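Local coordinates for protein dicer Related Helicase (Caenorhabditis elegans, PDB 6M6S) that binds the 5'-triphosphorylated end of double-stranded RNA through this C-terminal domain of a RIG-I-like helicase that probably hydrolyses ATP, at residues V53-S65 and D152-R164. Numbering follows the deposited sequence. Where two conformers were deposited one is given.
Sequences VSKYLSEDNQPLS and DSRQHNKQLEMKR. With nucleotides of chain C.
His156 reaches from helix 140-167 into the RNA-binding loop and strand of this RIG-I-type C-terminal domain, where its imidazole is sandwiched between Gln62 and Leu57. A trans chi1 (-178°) swings the ring off the helix and between the two arms of segment 53-65. Gln62 CB sits over the centre of one face, 3.7 Å from the centroid of the His156 ring, and the chain runs on across it, its amide stacked at 24° to the imidazole. Leu57 CD2 makes a CH-pi contact with the opposite face, displaced toward the rim. At the edge, His156 NE2 faces both Ser58 N and Ser58 O, accepting weakly from the one or donating weakly to the other, while ND1 shares a hydrogen bond of 2.9 Å with a water that also links Ser54 N to Pro63 O.

The Gln62 amide is held at both ends by the helix. Its NE2 donates to Asn157 OD1 at 2.7 Å, in the Asn157 carbonyl plane although the two amides are turned 72° apart; its OE1 accepts from Ser153 OG, which also bonds to Lys81 on the adjacent strand. Near the start of segment 152-164, Leu64 CD2 packs on the helix backbone at Asp152 and Ser153, and Ser65 OG bonds to Asp152 OD2 on the anti side of the carboxylate but tilted out of its plane.

On its other face the loop serves the RNA: C12 of chain C places N4 over the centre of the Tyr56 ring, and Ser54 and Lys55 bond to the 5'-terminal triphosphate. Toward the helix C terminus, Lys163 NZ donates to Leu57 O at 3.1 Å, and Arg164 lays its guanidinium over Leu160 CD2. Arg164 NH1 closes a salt bridge with Glu59 OE2 at 3.0 Å, approaching from above the carboxylate plane.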
ATOM      1  N   VAL B  53      26.933   1.478 -10.557  1.00 34.35           N
ATOM      2  CA  VAL B  53      27.189   1.891  -9.172  1.00 27.11           C
ATOM      3  C   VAL B  53      26.141   2.933  -8.816  1.00 30.84           C
ATOM      4  O   VAL B  53      25.714   3.703  -9.668  1.00 33.86           O
ATOM      5  CB  VAL B  53      28.641   2.452  -9.047  1.00 29.54           C
ATOM      6  CG1 VAL B  53      28.892   3.132  -7.715  1.00 31.31           C
ATOM      7  CG2 VAL B  53      29.688   1.372  -9.294  1.00 32.70           C
ATOM      8  N   SER B  54      25.692   2.919  -7.569  1.00 28.67           N
ATOM      9  CA  SER B  54      24.682   3.840  -7.091  1.00 27.85           C
ATOM     10  C   SER B  54      25.165   5.253  -7.279  1.00 31.62           C
ATOM     11  O   SER B  54      26.372   5.515  -7.277  1.00 31.11           O
ATOM     12  CB  SER B  54      24.450   3.610  -5.589  1.00 27.17           C
ATOM     13  OG  SER B  54      23.422   4.462  -5.097  1.00 30.30           O
ATOM     14  N   LYS B  55      24.225   6.168  -7.436  1.00 33.83           N
ATOM     15  CA  LYS B  55      24.561   7.579  -7.505  1.00 35.86           C
ATOM     16  C   LYS B  55      24.828   8.111  -6.087  1.00 33.43           C
ATOM     17  O   LYS B  55      25.530   9.107  -5.895  1.00 34.93           O
ATOM     18  CB  LYS B  55      23.422   8.330  -8.205  1.00 40.38           C
ATOM     19  CG  LYS B  55      23.280   7.903  -9.678  1.00 46.61           C
ATOM     20  CD  LYS B  55      22.212   8.705 -10.411  1.00 50.12           C
ATOM     21  CE  LYS B  55      20.843   8.498  -9.770  1.00 50.80           C
ATOM     22  NZ  LYS B  55      20.335   7.077  -9.850  1.00 52.26           N
ATOM     23  N   TYR B  56      24.266   7.416  -5.096  1.00 31.03           N
ATOM     24  CA  TYR B  56      24.574   7.732  -3.709  1.00 29.11           C
ATOM     25  C   TYR B  56      25.875   7.034  -3.321  1.00 28.43           C
ATOM     26  O   TYR B  56      25.893   5.811  -3.173  1.00 27.41           O
ATOM     27  CB  TYR B  56      23.410   7.352  -2.790  1.00 26.56           C
ATOM     28  CG  TYR B  56      23.725   7.478  -1.324  1.00 29.22           C
ATOM     29  CD1 TYR B  56      24.404   8.588  -0.825  1.00 31.40           C
ATOM     30  CD2 TYR B  56      23.335   6.475  -0.431  1.00 26.85           C
ATOM     31  CE1 TYR B  56      24.707   8.708   0.538  1.00 29.20           C
ATOM     32  CE2 TYR B  56      23.635   6.591   0.923  1.00 28.69           C
ATOM     33  CZ  TYR B  56      24.304   7.682   1.398  1.00 29.67           C
ATOM     34  OH  TYR B  56      24.573   7.733   2.739  1.00 32.71           O
ATOM     35  N   LEU B  57      26.949   7.813  -3.163  1.00 32.26           N
ATOM     36  CA  LEU B  57      28.255   7.250  -2.800  1.00 32.78           C
ATOM     37  C   LEU B  57      28.640   7.595  -1.379  1.00 38.75           C
ATOM     38  O   LEU B  57      28.745   8.764  -1.049  1.00 39.57           O
ATOM     39  CB  LEU B  57      29.345   7.792  -3.708  1.00 32.39           C
ATOM     40  CG  LEU B  57      29.180   7.491  -5.199  1.00 36.74           C
ATOM     41  CD1 LEU B  57      30.254   8.211  -5.892  1.00 35.54           C
ATOM     42  CD2 LEU B  57      29.258   5.991  -5.513  1.00 34.92           C
ATOM     43  N   SER B  58      28.918   6.585  -0.559  1.00 40.34           N
ATOM     44  CA  SER B  58      29.396   6.835   0.794  1.00 44.36           C
ATOM     45  C   SER B  58      30.212   5.650   1.276  1.00 43.18           C
ATOM     46  O   SER B  58      30.222   4.582   0.661  1.00 41.84           O
ATOM     47  CB  SER B  58      28.217   7.049   1.748  1.00 48.52           C
ATOM     48  OG  SER B  58      27.676   5.786   2.138  1.00 47.64           O
ATOM     49  N   GLU B  59      30.912   5.825   2.385  1.00 38.62           N
ATOM     50  CA  GLU B  59      31.692   4.731   2.901  1.00 39.03           C
ATOM     51  C   GLU B  59      30.857   3.769   3.759  1.00 38.01           C
ATOM     52  O   GLU B  59      31.058   2.556   3.744  1.00 42.95           O
ATOM     53  CB  GLU B  59      32.794   5.316   3.750  1.00 48.65           C
ATOM     54  CG  GLU B  59      34.036   4.521   3.693  1.00 52.30           C
ATOM     55  CD  GLU B  59      35.188   5.246   4.319  1.00 59.84           C
ATOM     56  OE1 GLU B  59      36.332   4.802   4.092  1.00 62.30           O
ATOM     57  OE2 GLU B  59      34.959   6.260   5.031  1.00 61.33           O
ATOM     58  N   ASP B  60      29.917   4.340   4.489  1.00 39.16           N
ATOM     59  CA  ASP B  60      29.229   3.670   5.578  0.53 41.61           C
ATOM     60  C   ASP B  60      27.818   3.225   5.248  1.00 37.44           C
ATOM     61  O   ASP B  60      27.128   2.633   6.088  1.00 38.52           O
ATOM     62  CB  ASP B  60      29.193   4.619   6.774  0.53 45.37           C
ATOM     63  CG  ASP B  60      30.568   4.852   7.358  0.53 47.49           C
ATOM     64  OD1 ASP B  60      30.982   4.049   8.217  0.53 51.62           O
ATOM     65  OD2 ASP B  60      31.242   5.819   6.947  0.53 47.30           O
ATOM     66  N   ASN B  61      27.361   3.538   4.047  1.00 31.63           N
ATOM     67  CA  ASN B  61      26.031   3.146   3.689  1.00 26.10           C
ATOM     68  C   ASN B  61      26.023   3.028   2.181  1.00 32.32           C
ATOM     69  O   ASN B  61      25.771   4.008   1.498  1.00 36.78           O
ATOM     70  CB  ASN B  61      25.016   4.210   4.171  1.00 28.20           C
ATOM     71  CG  ASN B  61      23.605   3.806   3.913  1.00 37.70           C
ATOM     72  OD1 ASN B  61      23.277   3.302   2.848  1.00 42.33           O
ATOM     73  ND2 ASN B  61      22.756   3.998   4.900  1.00 46.93           N
ATOM     74  N   GLN B  62      26.398   1.862   1.661  1.00 23.36           N
ATOM     75  CA  GLN B  62      26.519   1.677   0.205  1.00 23.58           C
ATOM     76  C   GLN B  62      25.383   0.833  -0.320  1.00 23.49           C
ATOM     77  O   GLN B  62      25.278  -0.317   0.068  1.00 20.14           O
ATOM     78  CB  GLN B  62      27.839   0.931  -0.115  1.00 26.12           C
ATOM     79  CG  GLN B  62      29.039   1.446   0.637  1.00 33.72           C
ATOM     80  CD  GLN B  62      30.332   0.763   0.219  1.00 33.07           C
ATOM     81  OE1 GLN B  62      30.315  -0.342  -0.350  1.00 28.77           O
ATOM     82  NE2 GLN B  62      31.450   1.437   0.453  1.00 39.12           N
ATOM     83  N   PRO B  63      24.494   1.383  -1.183  1.00 21.56           N
ATOM     84  CA  PRO B  63      23.523   0.515  -1.850  1.00 18.16           C
ATOM     85  C   PRO B  63      24.269  -0.376  -2.854  1.00 23.25           C
ATOM     86  O   PRO B  63      24.988   0.160  -3.686  1.00 21.71           O
ATOM     87  CB  PRO B  63      22.625   1.509  -2.612  1.00 22.05           C
ATOM     88  CG  PRO B  63      22.938   2.911  -1.927  1.00 23.55           C
ATOM     89  CD  PRO B  63      24.416   2.773  -1.684  1.00 21.01           C
ATOM     90  N   LEU B  64      24.125  -1.704  -2.767  1.00 18.54           N
ATOM     91  CA  LEU B  64      24.922  -2.582  -3.649  1.00 17.80           C
ATOM     92  C   LEU B  64      24.030  -3.517  -4.513  1.00 21.84           C
ATOM     93  O   LEU B  64      23.131  -3.031  -5.222  1.00 21.41           O
ATOM     94  CB  LEU B  64      25.943  -3.356  -2.835  1.00 18.64           C
ATOM     95  CG  LEU B  64      26.978  -2.541  -2.043  1.00 19.73           C
ATOM     96  CD1 LEU B  64      27.808  -3.478  -1.115  1.00 22.81           C
ATOM     97  CD2 LEU B  64      27.930  -1.794  -3.029  1.00 23.20           C
ATOM     98  N   SER B  65      24.213  -4.840  -4.415  1.00 18.13           N
ATOM     99  CA  SER B  65      23.572  -5.792  -5.344  1.00 17.82           C
ATOM    100  C   SER B  65      22.056  -5.867  -5.198  1.00 20.30           C
ATOM    101  O   SER B  65      21.525  -5.635  -4.114  1.00 18.75           O
ATOM    102  CB  SER B  65      24.144  -7.188  -5.082  1.00 21.60           C
ATOM    103  OG  SER B  65      25.550  -7.098  -4.917  1.00 23.22           O
ATOM    104  N   ASP B 152      30.745  -5.782  -5.998  1.00 22.99           N
ATOM    105  CA  ASP B 152      29.972  -4.562  -6.175  1.00 21.78           C
ATOM    106  C   ASP B 152      30.501  -3.490  -5.203  1.00 25.63           C
ATOM    107  O   ASP B 152      30.542  -2.300  -5.577  1.00 25.06           O
ATOM    108  CB  ASP B 152      28.460  -4.766  -5.966  1.00 20.88           C
ATOM    109  CG  ASP B 152      27.771  -5.426  -7.160  1.00 26.97           C
ATOM    110  OD1 ASP B 152      28.411  -5.548  -8.216  1.00 30.18           O
ATOM    111  OD2 ASP B 152      26.573  -5.804  -7.041  1.00 27.38           O
ATOM    112  N   SER B 153      30.902  -3.894  -3.984  1.00 21.74           N
ATOM    113  CA  SER B 153      31.472  -2.959  -3.008  1.00 22.31           C
ATOM    114  C   SER B 153      32.787  -2.365  -3.506  1.00 28.91           C
ATOM    115  O   SER B 153      33.078  -1.176  -3.301  1.00 29.37           O
ATOM    116  CB  SER B 153      31.732  -3.632  -1.663  1.00 28.64           C
ATOM    117  OG  SER B 153      32.194  -2.666  -0.722  1.00 30.46           O
ATOM    118  N   ARG B 154      33.598  -3.194  -4.163  1.00 24.72           N
ATOM    119  CA  ARG B 154      34.889  -2.709  -4.640  1.00 29.47           C
ATOM    120  C   ARG B 154      34.676  -1.666  -5.732  1.00 28.70           C
ATOM    121  O   ARG B 154      35.391  -0.656  -5.795  1.00 30.64           O
ATOM    122  CB  ARG B 154      35.768  -3.856  -5.128  1.00 33.67           C
ATOM    123  CG  ARG B 154      36.570  -4.548  -3.992  1.00 42.11           C
ATOM    124  CD  ARG B 154      37.782  -5.400  -4.474  1.00 51.70           C
ATOM    125  NE  ARG B 154      37.357  -6.425  -5.420  1.00 51.27           N
ATOM    126  CZ  ARG B 154      36.908  -7.633  -5.072  1.00 52.21           C
ATOM    127  NH1 ARG B 154      36.869  -8.004  -3.796  1.00 49.26           N
ATOM    128  NH2 ARG B 154      36.512  -8.484  -6.005  1.00 51.63           N
ATOM    129  N   GLN B 155      33.714  -1.900  -6.611  1.00 30.98           N
ATOM    130  CA  GLN B 155      33.378  -0.943  -7.646  1.00 29.91           C
ATOM    131  C   GLN B 155      32.797   0.323  -7.081  1.00 31.60           C
ATOM    132  O   GLN B 155      32.979   1.362  -7.629  1.00 33.94           O
ATOM    133  CB  GLN B 155      32.362  -1.482  -8.623  1.00 30.92           C
ATOM    134  CG  GLN B 155      32.786  -2.595  -9.532  1.00 32.41           C
ATOM    135  CD  GLN B 155      33.830  -2.180 -10.545  1.00 40.71           C
ATOM    136  OE1 GLN B 155      33.730  -1.141 -11.186  1.00 45.71           O
ATOM    137  NE2 GLN B 155      34.823  -3.007 -10.695  1.00 43.03           N
ATOM    138  N   HIS B 156      32.015   0.207  -6.030  1.00 26.04           N
ATOM    139  CA  HIS B 156      31.433   1.368  -5.350  1.00 27.57           C
ATOM    140  C   HIS B 156      32.557   2.192  -4.738  1.00 33.65           C
ATOM    141  O   HIS B 156      32.572   3.417  -4.855  1.00 32.77           O
ATOM    142  CB  HIS B 156      30.491   0.912  -4.245  1.00 25.98           C
ATOM    143  CG  HIS B 156      29.802   2.031  -3.514  1.00 27.18           C
ATOM    144  ND1 HIS B 156      28.483   2.353  -3.719  1.00 27.85           N
ATOM    145  CD2 HIS B 156      30.260   2.907  -2.583  1.00 33.23           C
ATOM    146  CE1 HIS B 156      28.142   3.368  -2.949  1.00 29.34           C
ATOM    147  NE2 HIS B 156      29.204   3.723  -2.247  1.00 28.03           N
ATOM    148  N   ASN B 157      33.500   1.521  -4.077  1.00 29.38           N
ATOM    149  CA  ASN B 157      34.588   2.226  -3.404  1.00 32.39           C
ATOM    150  C   ASN B 157      35.459   2.953  -4.389  1.00 37.66           C
ATOM    151  O   ASN B 157      36.003   4.027  -4.105  1.00 40.16           O
ATOM    152  CB  ASN B 157      35.464   1.258  -2.611  1.00 34.93           C
ATOM    153  CG  ASN B 157      34.767   0.724  -1.392  1.00 40.44           C
ATOM    154  OD1 ASN B 157      33.801   1.307  -0.928  1.00 45.80           O
ATOM    155  ND2 ASN B 157      35.268  -0.388  -0.852  1.00 48.97           N
ATOM    156  N   LYS B 158      35.646   2.338  -5.547  1.00 33.87           N
ATOM    157  CA  LYS B 158      36.491   2.934  -6.554  1.00 35.18           C
ATOM    158  C   LYS B 158      35.909   4.242  -7.098  1.00 39.57           C
ATOM    159  O   LYS B 158      36.668   5.199  -7.315  1.00 39.45           O
ATOM    160  CB  LYS B 158      36.705   1.958  -7.683  1.00 39.88           C
ATOM    161  CG  LYS B 158      37.588   2.506  -8.722  1.00 54.16           C
ATOM    162  CD  LYS B 158      37.956   1.442  -9.729  1.00 58.30           C
ATOM    163  CE  LYS B 158      38.913   2.016 -10.810  1.00 62.28           C
ATOM    164  NZ  LYS B 158      38.281   3.027 -11.733  1.00 63.35           N
ATOM    165  N   GLN B 159      34.587   4.276  -7.296  1.00 39.64           N
ATOM    166  CA  GLN B 159      33.871   5.503  -7.680  1.00 42.30           C
ATOM    167  C   GLN B 159      33.922   6.554  -6.569  1.00 41.60           C
ATOM    168  O   GLN B 159      34.096   7.759  -6.825  1.00 39.97           O
ATOM    169  CB  GLN B 159      32.398   5.202  -7.995  1.00 42.65           C
ATOM    170  CG  GLN B 159      32.161   4.495  -9.316  1.00 44.89           C
ATOM    171  CD  GLN B 159      32.735   5.272 -10.498  1.00 50.88           C
ATOM    172  OE1 GLN B 159      33.577   4.770 -11.235  1.00 55.92           O
ATOM    173  NE2 GLN B 159      32.272   6.496 -10.682  1.00 54.62           N
ATOM    174  N   LEU B 160      33.737   6.092  -5.336  1.00 39.86           N
ATOM    175  CA  LEU B 160      33.825   6.945  -4.154  1.00 42.70           C
ATOM    176  C   LEU B 160      35.159   7.668  -4.048  1.00 45.84           C
ATOM    177  O   LEU B 160      35.177   8.887  -3.771  1.00 44.28           O
ATOM    178  CB  LEU B 160      33.548   6.145  -2.880  1.00 42.04           C
ATOM    179  CG  LEU B 160      33.659   6.984  -1.611  1.00 45.75           C
ATOM    180  CD1 LEU B 160      32.673   8.133  -1.693  1.00 46.83           C
ATOM    181  CD2 LEU B 160      33.402   6.150  -0.385  1.00 42.67           C
ATOM    182  N   GLU B 161      36.261   6.940  -4.288  1.00 36.28           N
ATOM    183  CA  GLU B 161      37.603   7.505  -4.332  1.00 39.62           C
ATOM    184  C   GLU B 161      37.643   8.694  -5.271  1.00 50.12           C
ATOM    185  O   GLU B 161      38.217   9.755  -4.956  1.00 47.23           O
ATOM    186  CB  GLU B 161      38.607   6.482  -4.867  1.00 44.99           C
ATOM    187  CG  GLU B 161      39.017   5.385  -3.902  1.00 54.78           C
ATOM    188  CD  GLU B 161      40.492   4.955  -4.088  1.00 65.62           C
ATOM    189  OE1 GLU B 161      41.013   5.012  -5.231  1.00 68.62           O
ATOM    190  OE2 GLU B 161      41.144   4.573  -3.085  1.00 69.27           O
ATOM    191  N   MET B 162      37.060   8.519  -6.449  1.00 52.90           N
ATOM    192  CA  MET B 162      37.107   9.600  -7.418  1.00 54.07           C
ATOM    193  C   MET B 162      36.234  10.785  -6.947  1.00 49.57           C
ATOM    194  O   MET B 162      36.662  11.938  -6.979  1.00 50.49           O
ATOM    195  CB  MET B 162      36.768   9.097  -8.826  1.00 54.10           C
ATOM    196  CG  MET B 162      36.889  10.181  -9.881  1.00 60.12           C
ATOM    197  SD  MET B 162      38.199  11.409  -9.526  1.00 92.73           S
ATOM    198  CE  MET B 162      39.696  10.477  -9.708  1.00 72.28           C
ATOM    199  N   LYS B 163      35.047  10.507  -6.438  1.00 50.56           N
ATOM    200  CA  LYS B 163      34.240  11.619  -5.949  1.00 50.61           C
ATOM    201  C   LYS B 163      34.957  12.383  -4.822  1.00 54.60           C
ATOM    202  O   LYS B 163      35.014  13.619  -4.867  1.00 54.51           O
ATOM    203  CB  LYS B 163      32.829  11.202  -5.529  1.00 46.67           C
ATOM    204  CG  LYS B 163      31.965  12.414  -5.223  1.00 53.13           C
ATOM    205  CD  LYS B 163      30.742  12.071  -4.390  1.00 57.87           C
ATOM    206  CE  LYS B 163      31.113  11.690  -2.946  1.00 60.39           C
ATOM    207  NZ  LYS B 163      29.903  11.485  -2.065  1.00 58.54           N
ATOM    208  N   ARG B 164      35.523  11.662  -3.843  1.00 51.15           N
ATOM    209  CA  ARG B 164      36.228  12.313  -2.721  1.00 53.36           C
ATOM    210  C   ARG B 164      37.367  13.130  -3.216  1.00 56.05           C
ATOM    211  O   ARG B 164      37.644  14.229  -2.712  1.00 59.93           O
ATOM    212  CB  ARG B 164      36.801  11.306  -1.739  1.00 50.46           C
ATOM    213  CG  ARG B 164      35.802  10.895  -0.713  1.00 52.63           C
ATOM    214  CD  ARG B 164      36.362   9.903   0.253  1.00 53.74           C
ATOM    215  NE  ARG B 164      35.285   9.462   1.124  1.00 60.24           N
ATOM    216  CZ  ARG B 164      35.361   8.411   1.935  1.00 63.49           C
ATOM    217  NH1 ARG B 164      34.319   8.083   2.695  1.00 63.34           N
ATOM    218  NH2 ARG B 164      36.474   7.689   1.989  1.00 62.66           N
TER
ATOM    219  P     C C  12      24.080  12.537   7.238  1.00 51.70           P
ATOM    220  OP1   C C  12      25.047  12.450   8.370  1.00 51.44           O
ATOM    221  OP2   C C  12      24.507  13.256   6.020  1.00 54.97           O
ATOM    222  O5'   C C  12      23.591  11.069   6.858  1.00 49.04           O
ATOM    223  C5'   C C  12      23.315  10.112   7.863  1.00 44.45           C
ATOM    224  C4'   C C  12      22.824   8.815   7.277  1.00 41.18           C
ATOM    225  O4'   C C  12      21.672   9.050   6.450  1.00 41.81           O
ATOM    226  C3'   C C  12      23.765   8.080   6.350  1.00 40.36           C
ATOM    227  O3'   C C  12      24.797   7.406   7.039  1.00 50.26           O
ATOM    228  C2'   C C  12      22.820   7.134   5.644  1.00 39.31           C
ATOM    229  O2'   C C  12      22.520   6.035   6.493  1.00 50.53           O
ATOM    230  C1'   C C  12      21.565   8.008   5.497  1.00 39.30           C
ATOM    231  N1    C C  12      21.488   8.587   4.138  1.00 38.81           N
ATOM    232  C2    C C  12      20.904   7.811   3.146  1.00 38.18           C
ATOM    233  O2    C C  12      20.422   6.706   3.472  1.00 39.13           O
ATOM    234  N3    C C  12      20.832   8.308   1.886  1.00 38.53           N
ATOM    235  C4    C C  12      21.377   9.491   1.610  1.00 39.52           C
ATOM    236  N4    C C  12      21.297   9.922   0.353  1.00 44.84           N
ATOM    237  C5    C C  12      22.000  10.297   2.602  1.00 40.19           C
ATOM    238  C6    C C  12      22.040   9.800   3.843  1.00 40.42           C
TER
HETATM  239  O   HOH W   1      26.745   0.952  -5.627  1.00 25.00           O
HETATM  240  O   HOH W   2      26.674  10.721  -3.112  1.00 49.33           O